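Local structure of succinyl-CoA ligase (ADP-forming) subunit alpha (Methanosaeta concilii, 6HXI) at residues Asp214-Tyr219 / Lys226-Leu231; Ser441-Ile446 / Gly579-Leu584; Phe461-Glu466 / Glu472-Glu477; Arg27-Asp32 / Pro40-Ile45. The protein binds coenzyme A and joins an N-terminal CoA-ligase-type half to a C-terminal helical half resembling citrate synthase, within an eight-chain assembly. All coordinates share one frame; numbering follows the deposited sequence.

Contact 1: residues Asp214-Tyr219 / Lys226-Leu231; sequences DHILRY and KMIACL
Ile228 is the side chain that both Ile216 and Tyr219 reach, and what crosses here is apolar. Its CG2 methyl does most of the work: it sits 3.9 Å from CD2 of Tyr219, in the plane of the ring and at its edge, and 4.1 Å from CG1 of Ile216. With CG1 set anti to its own carbonyl carbon (chi1 -45°), Ile228 carries that branch to the helix, its end CD1 4.0 Å from the carbonyl oxygen of Ile216. Two residues along the strand, SG of Cys230 meets CD1 of Ile216 at 4.2 Å. The helix runs nearly antiparallel to the strand, at 166°, as the return leg of a beta-alpha-beta crossover: helix 212-221 carries the chain from strand 196-201 over strand 172-176 to strand 227-233. The polar interactions lie within the helix or lead out of the contact. NH2 of Arg218 donates to ND1 of His215 at 3.2 Å and 167°, in the planes of both groups, and Arg218 also pairs with Glu198. The hydroxyl of Tyr219 is hydrogen-bonded to the backbone oxygen of Phe174 on the bridged strand, while the oxygen of His215 stands over the middle of the Tyr219 ring.

Contact 2: residues Ser441-Ile446 / Gly579-Leu584; sequences SGLLTI and GRSIGL. With ACT (acetate ion), chain L.
Gly442 and Leu584 bring the two backbones to 6.9 Å, CA to CA, where helix 435-443 ends in a type I turn from Leu443 to Ile446 beside the long helix 571-594. Both belong to the all-helical citrate synthase-like region, and 132 residues separate the segments. Leu584 carries much of the packing. Gly442 has no side chain, and CD2 of Leu584 settles against its backbone, 3.9 Å from the carbonyl carbon. The same methyl touches CD2 of Leu443 at 3.7 Å. Leu443 CD2 also lies 3.5 Å from OG of Ser581, a hydroxyl already hydrogen-bonded to the backbone oxygen of Ala577 one turn earlier. N of Ile446 closes the turn on the oxygen of Leu443; one residue earlier the oxygen of Gly442 accepts from both N and OG1 of Thr445, the hydroxyl coming in at 2.8 Å. Other copies of the protein close in around the site: Leu443 packs on Leu443 of a second subunit, and the oxygen of Ile582 accepts from Trp392 of that subunit. Arg580, bent twice along its chain, leads away from the contact, and its NH2 donates to OXT of an acetate ion at 2.8 Å and 167°.

Contact 3: residues Phe461-Glu466 / Glu472-Glu477; sequences FKRAQE and EQFVGE
Phe474 leans from its helix toward Ala464 and meets something at nearly every step outward. Its CB lies 3.9 Å from CB of Ala464. Placing CG anti to the backbone N (chi1 171°) then carries the ring under that same methyl, which sits over one face, 3.6 Å from CG and displaced toward the rim, in a CH-pi contact. Further out the ring's two sides part company. On one, CE1 comes 3.7 Å from NH2 of Arg463. On the other, CE2 points down at the centre of Phe461, making a T-shaped pair with Phe474 as the edge and Phe461 as the face; the centroids are 5.2 Å apart and the planes at 73°. The ring thus plugs the angle between helices 453-466 and 471-480, joined by a short loop within the citrate synthase-like region; the axes of segments 461-466 and 472-477 make 129°. Tyr521 of helix 517-530 and Ile485 also pack on Phe474, and the side chain of Phe461 is about 8 Å from a bound coenzyme A. On the partly exposed side, NH2 of Arg463 forms a salt bridge at 3.3 Å with OE1 of Glu477. The stronger partners lie outside: Glu460 for Arg463 and Lys481 for Glu477.

Contact 4: residues Arg27-Asp32 / Pro40-Ile45; sequences RMLDFD and PSISAI
Leu29 and Pro40 mark the closest approach of the two backbones, 6.0 Å between their CA atoms, as the chain comes back past the later turns of helix 22-34 and enters strand 42-46. It turns a corner at Ser43, and the touching residues all come before that point. Asp32 grips the incoming chain with one oxygen. OD2 accepts the hydroxyl of Ser41 at 2.7 Å through its syn lone pair, and also the backbone N-H of Ser41 at 2.8 Å and 162°, a donor that arrives from well above the carboxylate plane. Ser41 can offer both because OG sits between its backbone N and carbonyl carbon (chi1 62°). The two bonds hold the buried carboxylate, and the one from OG fixes the rotation of the hydroxyl. On the apolar side, CD2 of Leu29 presses on CB of Pro40 at 3.5 Å. Met28 and Ile42 meet roughly at right angles: CD1 of Ile42 lies 3.8 Å from CB of Met28, and the methionine chain bends at its sulfur to bring CE within 3.8 Å of OG of Ser41. The contact closes the beta-alpha-beta unit of strand 15-18, helix 22-34 and strand 42-46, a Rossmann-like arrangement. Strand 52-58 covers Leu29, Asp32 and Pro40 through Ala56 and Trp58, strand 61-68 backs Ile42 with Leu65, and Phe149 of strand 149-150 lies against Met28 and Ser41.

In the fold
Contacts 4 and 1 belong to the alpha/beta half of the chain, contacts 2 and 3 to the helical half on the other side of its centre; the centres of contacts 1 and 3 are about 97 Å apart. Contacts 1 and 4 each set a helix against the strand that follows it, in two different sheets. The first is apolar throughout, whereas the second adds a doubly bonded carboxylate. The chain passes through contact 3 between the two segments of contact 2. All four are largely buried, but in different ways: contact 2 lies among several subunits, while contact 3, touched by no other protein chain, grades from aromatic packing to a partly exposed salt bridge.

Contact 1: residues Asp214-Tyr219 / Lys226-Leu231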
loop_
_atom_site.group_PDB
_atom_site.type_symbol
_atom_site.label_atom_id
_atom_site.label_comp_id
_atom_site.label_asym_id
_atom_site.label_seq_id
_atom_site.Cartn_x
_atom_site.Cartn_y
_atom_site.Cartn_z
ATOM N N ASP B 214 -24.523 52.758 31.791
ATOM C CA ASP B 214 -23.225 52.246 32.257
ATOM C C ASP B 214 -22.111 52.806 31.363
ATOM O O ASP B 214 -21.171 53.440 31.874
ATOM C CB ASP B 214 -23.204 50.698 32.246
ATOM C CG ASP B 214 -24.315 50.009 33.026
ATOM O OD1 ASP B 214 -25.200 50.719 33.564
ATOM O OD2 ASP B 214 -24.308 48.755 33.091
ATOM N N HIS B 215 -22.284 52.639 30.018
ATOM C CA HIS B 215 -21.368 53.113 28.989
ATOM C C HIS B 215 -21.368 54.621 28.886
ATOM O O HIS B 215 -20.282 55.173 28.796
ATOM C CB HIS B 215 -21.622 52.429 27.644
ATOM C CG HIS B 215 -21.659 50.929 27.770
ATOM N ND1 HIS B 215 -20.501 50.191 27.933
ATOM C CD2 HIS B 215 -22.718 50.095 27.838
ATOM C CE1 HIS B 215 -20.885 48.932 28.074
ATOM N NE2 HIS B 215 -22.208 48.820 28.014
ATOM N N ILE B 216 -22.550 55.296 28.979
ATOM C CA ILE B 216 -22.644 56.765 28.923
ATOM C C ILE B 216 -21.843 57.405 30.072
ATOM O O ILE B 216 -21.155 58.417 29.856
ATOM C CB ILE B 216 -24.109 57.295 28.824
ATOM C CG1 ILE B 216 -24.719 56.933 27.454
ATOM C CG2 ILE B 216 -24.174 58.824 29.056
ATOM C CD1 ILE B 216 -26.216 57.225 27.256
ATOM N N LEU B 217 -21.900 56.781 31.273
ATOM C CA LEU B 217 -21.170 57.247 32.461
ATOM C C LEU B 217 -19.668 57.115 32.297
ATOM O O LEU B 217 -18.944 57.961 32.802
ATOM C CB LEU B 217 -21.648 56.574 33.759
ATOM C CG LEU B 217 -23.032 56.957 34.253
ATOM C CD1 LEU B 217 -23.374 56.201 35.522
ATOM C CD2 LEU B 217 -23.153 58.455 34.479
ATOM N N ARG B 218 -19.204 56.082 31.569
ATOM C CA ARG B 218 -17.786 55.905 31.265
ATOM C C ARG B 218 -17.330 57.011 30.299
ATOM O O ARG B 218 -16.222 57.516 30.452
ATOM C CB ARG B 218 -17.512 54.552 30.612
ATOM C CG ARG B 218 -17.545 53.342 31.527
ATOM C CD ARG B 218 -16.997 52.102 30.831
ATOM N NE ARG B 218 -17.667 51.805 29.559
ATOM C CZ ARG B 218 -17.184 52.111 28.358
ATOM N NH1 ARG B 218 -16.031 52.756 28.244
ATOM N NH2 ARG B 218 -17.866 51.808 27.265
ATOM N N TYR B 219 -18.160 57.367 29.296
ATOM C CA TYR B 219 -17.833 58.415 28.331
ATOM C C TYR B 219 -17.723 59.770 29.021
ATOM O O TYR B 219 -16.914 60.596 28.597
ATOM C CB TYR B 219 -18.882 58.494 27.210
ATOM C CG TYR B 219 -19.134 57.213 26.443
ATOM C CD1 TYR B 219 -18.152 56.226 26.344
ATOM C CD2 TYR B 219 -20.328 57.013 25.758
ATOM C CE1 TYR B 219 -18.377 55.053 25.629
ATOM C CE2 TYR B 219 -20.559 55.844 25.030
ATOM C CZ TYR B 219 -19.575 54.874 24.956
ATOM O OH TYR B 219 -19.804 53.729 24.236
ATOM N N LYS B 226 -15.645 64.294 24.124
ATOM C CA LYS B 226 -16.235 65.624 24.338
ATOM C C LYS B 226 -17.729 65.619 23.934
ATOM O O LYS B 226 -18.454 66.571 24.208
ATOM C CB LYS B 226 -15.481 66.684 23.498
ATOM C CG LYS B 226 -13.965 66.511 23.409
ATOM C CD LYS B 226 -13.233 66.879 24.690
ATOM C CE LYS B 226 -11.742 66.771 24.528
ATOM N NZ LYS B 226 -11.056 66.923 25.830
ATOM N N MET B 227 -18.183 64.541 23.286
ATOM C CA MET B 227 -19.536 64.440 22.756
ATOM C C MET B 227 -20.119 63.047 22.990
ATOM O O MET B 227 -19.426 62.051 22.753
ATOM C CB MET B 227 -19.412 64.681 21.252
ATOM C CG MET B 227 -20.527 65.416 20.645
ATOM S SD MET B 227 -20.158 65.549 18.885
ATOM C CE MET B 227 -21.685 65.046 18.245
ATOM N N ILE B 228 -21.394 62.963 23.435
ATOM C CA ILE B 228 -22.074 61.667 23.631
ATOM C C ILE B 228 -23.259 61.551 22.652
ATOM O O ILE B 228 -23.946 62.528 22.389
ATOM C CB ILE B 228 -22.451 61.335 25.111
ATOM C CG1 ILE B 228 -21.279 61.657 26.092
ATOM C CG2 ILE B 228 -22.897 59.858 25.252
ATOM C CD1 ILE B 228 -21.638 61.716 27.598
ATOM N N ALA B 229 -23.433 60.387 22.041
ATOM C CA ALA B 229 -24.523 60.161 21.092
ATOM C C ALA B 229 -25.159 58.818 21.381
ATOM O O ALA B 229 -24.439 57.843 21.577
ATOM C CB ALA B 229 -23.989 60.192 19.666
ATOM N N CYS B 230 -26.498 58.751 21.441
ATOM C CA CYS B 230 -27.124 57.447 21.638
ATOM C C CYS B 230 -28.379 57.248 20.813
ATOM O O CYS B 230 -29.028 58.198 20.401
ATOM C CB CYS B 230 -27.353 57.114 23.106
ATOM S SG CYS B 230 -28.628 58.094 23.894
ATOM N N LEU B 231 -28.661 55.993 20.521
ATOM C CA LEU B 231 -29.800 55.573 19.726
ATOM C C LEU B 231 -30.501 54.439 20.466
ATOM O O LEU B 231 -29.947 53.358 20.592
ATOM C CB LEU B 231 -29.299 55.111 18.346
ATOM C CG LEU B 231 -30.332 54.826 17.262
ATOM C CD1 LEU B 231 -31.028 56.098 16.806
ATOM C CD2 LEU B 231 -29.673 54.108 16.067
#

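Contact 2: residues Ser441-Ile446 / Gly579-Leu584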
loop_
_atom_site.group_PDB
_atom_site.type_symbol
_atom_site.label_atom_id
_atom_site.label_comp_id
_atom_site.label_asym_id
_atom_site.label_seq_id
_atom_site.Cartn_x
_atom_site.Cartn_y
_atom_site.Cartn_z
ATOM N N SER B 441 -1.647 -4.669 1.655
ATOM C CA SER B 441 -0.507 -5.620 1.663
ATOM C C SER B 441 -0.816 -6.762 0.647
ATOM O O SER B 441 0.068 -7.128 -0.102
ATOM C CB SER B 441 -0.288 -6.222 3.049
ATOM O OG SER B 441 0.978 -6.876 3.059
ATOM N N GLY B 442 -2.068 -7.279 0.642
ATOM C CA GLY B 442 -2.555 -8.317 -0.274
ATOM C C GLY B 442 -2.705 -7.817 -1.704
ATOM O O GLY B 442 -2.218 -8.441 -2.651
ATOM N N LEU B 443 -3.294 -6.650 -1.883
ATOM C CA LEU B 443 -3.514 -6.089 -3.237
ATOM C C LEU B 443 -2.247 -5.787 -3.998
ATOM O O LEU B 443 -2.246 -5.833 -5.224
ATOM C CB LEU B 443 -4.403 -4.831 -3.165
ATOM C CG LEU B 443 -5.856 -4.999 -2.804
ATOM C CD1 LEU B 443 -6.519 -3.669 -2.687
ATOM C CD2 LEU B 443 -6.611 -5.732 -3.853
ATOM N N LEU B 444 -1.160 -5.443 -3.284
ATOM C CA LEU B 444 0.112 -5.091 -3.872
ATOM C C LEU B 444 0.851 -6.299 -4.464
ATOM O O LEU B 444 1.887 -6.111 -5.078
ATOM C CB LEU B 444 1.005 -4.314 -2.890
ATOM C CG LEU B 444 0.575 -2.851 -2.599
ATOM C CD1 LEU B 444 1.312 -2.331 -1.412
ATOM C CD2 LEU B 444 0.761 -1.908 -3.860
ATOM N N THR B 445 0.249 -7.509 -4.410
ATOM C CA THR B 445 0.854 -8.674 -5.065
ATOM C C THR B 445 0.266 -8.798 -6.482
ATOM O O THR B 445 0.774 -9.592 -7.268
ATOM C CB THR B 445 0.606 -9.955 -4.281
ATOM O OG1 THR B 445 -0.807 -10.234 -4.308
ATOM C CG2 THR B 445 1.118 -9.891 -2.876
ATOM N N ILE B 446 -0.816 -8.069 -6.773
ATOM C CA ILE B 446 -1.549 -8.170 -8.041
ATOM C C ILE B 446 -0.757 -7.514 -9.142
ATOM O O ILE B 446 -0.471 -6.301 -9.089
ATOM C CB ILE B 446 -3.001 -7.682 -7.979
ATOM C CG1 ILE B 446 -3.861 -8.502 -7.015
ATOM C CG2 ILE B 446 -3.641 -7.606 -9.407
ATOM C CD1 ILE B 446 -5.202 -7.776 -6.660
ATOM N N GLY B 579 -12.840 -7.322 -7.402
ATOM C CA GLY B 579 -13.444 -8.582 -7.003
ATOM C C GLY B 579 -12.652 -9.328 -5.947
ATOM O O GLY B 579 -13.212 -9.731 -4.930
ATOM N N ARG B 580 -11.335 -9.484 -6.139
ATOM C CA ARG B 580 -10.513 -10.233 -5.172
ATOM C C ARG B 580 -10.399 -9.493 -3.804
ATOM O O ARG B 580 -10.141 -10.142 -2.803
ATOM C CB ARG B 580 -9.158 -10.635 -5.777
ATOM C CG ARG B 580 -8.246 -11.525 -4.907
ATOM C CD ARG B 580 -8.945 -12.798 -4.395
ATOM N NE ARG B 580 -9.470 -13.528 -5.552
ATOM C CZ ARG B 580 -8.781 -14.410 -6.249
ATOM N NH1 ARG B 580 -9.296 -14.939 -7.347
ATOM N NH2 ARG B 580 -7.591 -14.813 -5.825
ATOM N N SER B 581 -10.790 -8.199 -3.727
ATOM C CA SER B 581 -10.819 -7.428 -2.473
ATOM C C SER B 581 -11.790 -8.028 -1.512
ATOM O O SER B 581 -11.584 -7.964 -0.316
ATOM C CB SER B 581 -11.246 -5.989 -2.748
ATOM O OG SER B 581 -10.041 -5.388 -3.189
ATOM N N ILE B 582 -12.882 -8.534 -2.036
ATOM C CA ILE B 582 -13.899 -9.187 -1.264
ATOM C C ILE B 582 -13.305 -10.333 -0.474
ATOM O O ILE B 582 -13.602 -10.423 0.700
ATOM C CB ILE B 582 -15.075 -9.709 -2.176
ATOM C CG1 ILE B 582 -15.804 -8.529 -2.836
ATOM C CG2 ILE B 582 -16.066 -10.528 -1.345
ATOM C CD1 ILE B 582 -16.748 -8.893 -4.041
ATOM N N GLY B 583 -12.629 -11.272 -1.140
ATOM C CA GLY B 583 -12.059 -12.430 -0.434
ATOM C C GLY B 583 -10.882 -12.020 0.441
ATOM O O GLY B 583 -10.672 -12.581 1.521
ATOM N N LEU B 584 -10.164 -10.982 0.033
ATOM C CA LEU B 584 -9.007 -10.459 0.852
ATOM C C LEU B 584 -9.515 -9.917 2.194
ATOM O O LEU B 584 -9.059 -10.367 3.223
ATOM C CB LEU B 584 -8.139 -9.436 0.105
ATOM C CG LEU B 584 -6.898 -9.865 -0.714
ATOM C CD1 LEU B 584 -7.053 -11.165 -1.459
ATOM C CD2 LEU B 584 -6.485 -8.760 -1.670
HETATM C C ACT L . -6.349 -16.709 -8.820
HETATM O O ACT L . -7.207 -17.567 -9.218
HETATM O OXT ACT L . -6.143 -16.425 -7.613
HETATM C CH3 ACT L . -5.485 -15.967 -9.899
#

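Contact 3: residues Phe461-Glu466 / Glu472-Glu477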
loop_
_atom_site.group_PDB
_atom_site.type_symbol
_atom_site.label_atom_id
_atom_site.label_comp_id
_atom_site.label_asym_id
_atom_site.label_seq_id
_atom_site.Cartn_x
_atom_site.Cartn_y
_atom_site.Cartn_z
ATOM N N PHE B 461 -4.542 -12.912 -27.458
ATOM C CA PHE B 461 -5.613 -13.457 -28.303
ATOM C C PHE B 461 -6.138 -12.400 -29.278
ATOM O O PHE B 461 -6.336 -12.716 -30.441
ATOM C CB PHE B 461 -6.746 -14.083 -27.470
ATOM C CG PHE B 461 -6.438 -15.474 -26.952
ATOM C CD1 PHE B 461 -5.616 -15.657 -25.842
ATOM C CD2 PHE B 461 -6.920 -16.598 -27.604
ATOM C CE1 PHE B 461 -5.321 -16.944 -25.376
ATOM C CE2 PHE B 461 -6.627 -17.887 -27.124
ATOM C CZ PHE B 461 -5.849 -18.047 -26.009
ATOM N N LYS B 462 -6.339 -11.146 -28.820
ATOM C CA LYS B 462 -6.844 -10.065 -29.683
ATOM C C LYS B 462 -5.885 -9.851 -30.884
ATOM O O LYS B 462 -6.330 -9.823 -32.023
ATOM C CB LYS B 462 -7.035 -8.758 -28.883
ATOM C CG LYS B 462 -7.937 -7.762 -29.557
ATOM C CD LYS B 462 -7.684 -6.328 -29.143
ATOM C CE LYS B 462 -8.580 -5.461 -29.989
ATOM N NZ LYS B 462 -7.914 -4.232 -30.489
ATOM N N ARG B 463 -4.581 -9.746 -30.615
ATOM C CA ARG B 463 -3.538 -9.548 -31.623
ATOM C C ARG B 463 -3.529 -10.690 -32.658
ATOM O O ARG B 463 -3.615 -10.422 -33.850
ATOM C CB ARG B 463 -2.167 -9.370 -30.939
ATOM C CG ARG B 463 -0.989 -9.279 -31.908
ATOM C CD ARG B 463 0.348 -9.554 -31.241
ATOM N NE ARG B 463 0.397 -10.860 -30.570
ATOM C CZ ARG B 463 0.687 -12.016 -31.161
ATOM N NH1 ARG B 463 0.952 -12.059 -32.462
ATOM N NH2 ARG B 463 0.704 -13.140 -30.458
ATOM N N ALA B 464 -3.511 -11.938 -32.219
ATOM C CA ALA B 464 -3.511 -13.082 -33.119
ATOM C C ALA B 464 -4.697 -13.047 -34.064
ATOM O O ALA B 464 -4.510 -13.107 -35.274
ATOM C CB ALA B 464 -3.503 -14.381 -32.322
ATOM N N GLN B 465 -5.914 -12.900 -33.513
ATOM C CA GLN B 465 -7.164 -12.875 -34.243
ATOM C C GLN B 465 -7.267 -11.665 -35.161
ATOM O O GLN B 465 -7.800 -11.810 -36.252
ATOM C CB GLN B 465 -8.319 -12.937 -33.242
ATOM C CG GLN B 465 -9.677 -13.321 -33.832
ATOM C CD GLN B 465 -10.664 -12.193 -33.943
ATOM O OE1 GLN B 465 -10.503 -11.109 -33.374
ATOM N NE2 GLN B 465 -11.741 -12.451 -34.645
ATOM N N GLU B 466 -6.727 -10.498 -34.752
ATOM C CA GLU B 466 -6.739 -9.246 -35.540
ATOM C C GLU B 466 -5.806 -9.365 -36.750
ATOM O O GLU B 466 -6.244 -9.194 -37.893
ATOM C CB GLU B 466 -6.258 -8.036 -34.704
ATOM C CG GLU B 466 -7.319 -7.242 -33.969
ATOM C CD GLU B 466 -6.736 -6.127 -33.118
ATOM O OE1 GLU B 466 -7.320 -5.022 -33.113
ATOM O OE2 GLU B 466 -5.680 -6.347 -32.479
ATOM N N GLU B 472 -3.717 -22.268 -35.397
ATOM C CA GLU B 472 -2.533 -23.148 -35.528
ATOM C C GLU B 472 -1.252 -22.330 -35.582
ATOM O O GLU B 472 -0.296 -22.672 -34.901
ATOM C CB GLU B 472 -2.629 -24.057 -36.777
ATOM C CG GLU B 472 -3.960 -24.776 -36.984
ATOM C CD GLU B 472 -5.101 -23.931 -37.527
ATOM O OE1 GLU B 472 -4.969 -23.408 -38.658
ATOM O OE2 GLU B 472 -6.126 -23.792 -36.818
ATOM N N GLN B 473 -1.262 -21.219 -36.347
ATOM C CA GLN B 473 -0.136 -20.293 -36.491
ATOM C C GLN B 473 0.174 -19.586 -35.194
ATOM O O GLN B 473 1.349 -19.392 -34.889
ATOM C CB GLN B 473 -0.378 -19.275 -37.625
ATOM C CG GLN B 473 -0.347 -19.905 -39.019
ATOM C CD GLN B 473 -0.510 -18.881 -40.112
ATOM O OE1 GLN B 473 -1.581 -18.285 -40.284
ATOM N NE2 GLN B 473 0.551 -18.672 -40.887
ATOM N N PHE B 474 -0.871 -19.205 -34.420
ATOM C CA PHE B 474 -0.719 -18.547 -33.120
ATOM C C PHE B 474 -0.095 -19.524 -32.132
ATOM O O PHE B 474 0.899 -19.183 -31.482
ATOM C CB PHE B 474 -2.080 -18.029 -32.600
ATOM C CG PHE B 474 -2.119 -17.516 -31.167
ATOM C CD1 PHE B 474 -1.188 -16.575 -30.715
ATOM C CD2 PHE B 474 -3.140 -17.902 -30.302
ATOM C CE1 PHE B 474 -1.278 -16.038 -29.428
ATOM C CE2 PHE B 474 -3.215 -17.377 -29.011
ATOM C CZ PHE B 474 -2.289 -16.432 -28.591
ATOM N N VAL B 475 -0.649 -20.755 -32.056
ATOM C CA VAL B 475 -0.133 -21.827 -31.189
ATOM C C VAL B 475 1.343 -22.078 -31.547
ATOM O O VAL B 475 2.191 -22.026 -30.660
ATOM C CB VAL B 475 -1.041 -23.094 -31.233
ATOM C CG1 VAL B 475 -0.407 -24.294 -30.521
ATOM C CG2 VAL B 475 -2.419 -22.793 -30.651
ATOM N N GLY B 476 1.634 -22.207 -32.849
ATOM C CA GLY B 476 2.988 -22.401 -33.368
ATOM C C GLY B 476 3.958 -21.270 -33.058
ATOM O O GLY B 476 5.060 -21.527 -32.584
ATOM N N GLU B 477 3.559 -20.006 -33.311
ATOM C CA GLU B 477 4.377 -18.811 -33.044
ATOM C C GLU B 477 4.797 -18.713 -31.557
ATOM O O GLU B 477 5.963 -18.448 -31.250
ATOM C CB GLU B 477 3.615 -17.526 -33.482
ATOM C CG GLU B 477 4.324 -16.226 -33.127
ATOM C CD GLU B 477 3.480 -14.969 -33.104
ATOM O OE1 GLU B 477 3.345 -14.368 -32.014
ATOM O OE2 GLU B 477 3.008 -14.549 -34.184
#

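Contact 4: residues Arg27-Asp32 / Pro40-Ile45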
loop_
_atom_site.group_PDB
_atom_site.type_symbol
_atom_site.label_atom_id
_atom_site.label_comp_id
_atom_site.label_asym_id
_atom_site.label_seq_id
_atom_site.Cartn_x
_atom_site.Cartn_y
_atom_site.Cartn_z
ATOM N N ARG B 27 -11.310 39.333 11.061
ATOM C CA ARG B 27 -11.774 40.725 11.110
ATOM C C ARG B 27 -11.063 41.482 12.220
ATOM O O ARG B 27 -10.589 42.599 11.990
ATOM C CB ARG B 27 -13.302 40.798 11.289
ATOM C CG ARG B 27 -14.048 40.383 10.037
ATOM C CD ARG B 27 -15.438 40.920 9.995
ATOM N NE ARG B 27 -15.989 40.783 8.653
ATOM C CZ ARG B 27 -16.861 39.852 8.303
ATOM N NH1 ARG B 27 -17.318 39.798 7.063
ATOM N NH2 ARG B 27 -17.276 38.955 9.188
ATOM N N MET B 28 -10.948 40.855 13.416
ATOM C CA MET B 28 -10.262 41.472 14.550
ATOM C C MET B 28 -8.787 41.751 14.211
ATOM O O MET B 28 -8.320 42.879 14.365
ATOM C CB MET B 28 -10.404 40.619 15.819
ATOM C CG MET B 28 -11.785 40.696 16.413
ATOM S SD MET B 28 -12.036 39.642 17.859
ATOM C CE MET B 28 -11.084 40.522 19.078
ATOM N N LEU B 29 -8.086 40.742 13.662
ATOM C CA LEU B 29 -6.682 40.859 13.282
ATOM C C LEU B 29 -6.466 41.913 12.205
ATOM O O LEU B 29 -5.490 42.669 12.274
ATOM C CB LEU B 29 -6.123 39.504 12.820
ATOM C CG LEU B 29 -6.047 38.438 13.892
ATOM C CD1 LEU B 29 -5.763 37.069 13.278
ATOM C CD2 LEU B 29 -4.998 38.791 14.930
ATOM N N ASP B 30 -7.392 41.989 11.234
ATOM C CA ASP B 30 -7.317 42.954 10.145
ATOM C C ASP B 30 -7.399 44.390 10.677
ATOM O O ASP B 30 -6.683 45.265 10.196
ATOM C CB ASP B 30 -8.427 42.672 9.109
ATOM C CG ASP B 30 -8.107 41.594 8.088
ATOM O OD1 ASP B 30 -6.970 41.077 8.102
ATOM O OD2 ASP B 30 -8.976 41.307 7.240
ATOM N N PHE B 31 -8.244 44.614 11.684
ATOM C CA PHE B 31 -8.416 45.920 12.327
ATOM C C PHE B 31 -7.141 46.301 13.087
ATOM O O PHE B 31 -6.659 47.409 12.936
ATOM C CB PHE B 31 -9.626 45.901 13.274
ATOM C CG PHE B 31 -9.975 47.255 13.846
ATOM C CD1 PHE B 31 -10.386 48.299 13.017
ATOM C CD2 PHE B 31 -9.890 47.492 15.212
ATOM C CE1 PHE B 31 -10.726 49.555 13.553
ATOM C CE2 PHE B 31 -10.214 48.756 15.744
ATOM C CZ PHE B 31 -10.638 49.769 14.910
ATOM N N ASP B 32 -6.563 45.351 13.833
ATOM C CA ASP B 32 -5.326 45.549 14.568
ATOM C C ASP B 32 -4.222 45.960 13.595
ATOM O O ASP B 32 -3.511 46.920 13.858
ATOM C CB ASP B 32 -4.927 44.259 15.313
ATOM C CG ASP B 32 -5.964 43.703 16.266
ATOM O OD1 ASP B 32 -6.779 44.502 16.803
ATOM O OD2 ASP B 32 -5.958 42.477 16.490
ATOM N N PRO B 40 -1.270 41.503 17.970
ATOM C CA PRO B 40 -2.676 41.147 17.723
ATOM C C PRO B 40 -3.521 41.304 19.001
ATOM O O PRO B 40 -3.011 41.137 20.113
ATOM C CB PRO B 40 -2.581 39.673 17.326
ATOM C CG PRO B 40 -1.190 39.504 16.818
ATOM C CD PRO B 40 -0.390 40.333 17.743
ATOM N N SER B 41 -4.795 41.639 18.850
ATOM C CA SER B 41 -5.708 41.824 19.987
ATOM C C SER B 41 -6.210 40.483 20.573
ATOM O O SER B 41 -6.992 40.507 21.517
ATOM C CB SER B 41 -6.912 42.647 19.550
ATOM O OG SER B 41 -7.637 41.958 18.543
ATOM N N ILE B 42 -5.807 39.341 19.981
ATOM C CA ILE B 42 -6.248 38.006 20.365
ATOM C C ILE B 42 -5.066 37.203 20.894
ATOM O O ILE B 42 -4.117 36.957 20.150
ATOM C CB ILE B 42 -6.917 37.268 19.171
ATOM C CG1 ILE B 42 -8.161 38.032 18.647
ATOM C CG2 ILE B 42 -7.221 35.800 19.512
ATOM C CD1 ILE B 42 -8.679 37.516 17.261
ATOM N N SER B 43 -5.151 36.767 22.157
ATOM C CA SER B 43 -4.134 35.935 22.792
ATOM C C SER B 43 -4.417 34.465 22.432
ATOM O O SER B 43 -3.482 33.735 22.102
ATOM C CB SER B 43 -4.159 36.129 24.307
ATOM O OG SER B 43 -3.644 37.394 24.685
ATOM N N ALA B 44 -5.710 34.030 22.491
ATOM C CA ALA B 44 -6.084 32.645 22.176
ATOM C C ALA B 44 -7.526 32.503 21.715
ATOM O O ALA B 44 -8.367 33.379 21.947
ATOM C CB ALA B 44 -5.841 31.727 23.385
ATOM N N ILE B 45 -7.812 31.359 21.099
ATOM C CA ILE B 45 -9.149 30.967 20.689
ATOM C C ILE B 45 -9.577 29.878 21.659
ATOM O O ILE B 45 -8.750 29.054 22.054
ATOM C CB ILE B 45 -9.183 30.488 19.226
ATOM C CG1 ILE B 45 -8.680 31.600 18.282
ATOM C CG2 ILE B 45 -10.575 30.005 18.810
ATOM C CD1 ILE B 45 -7.800 31.086 17.245
#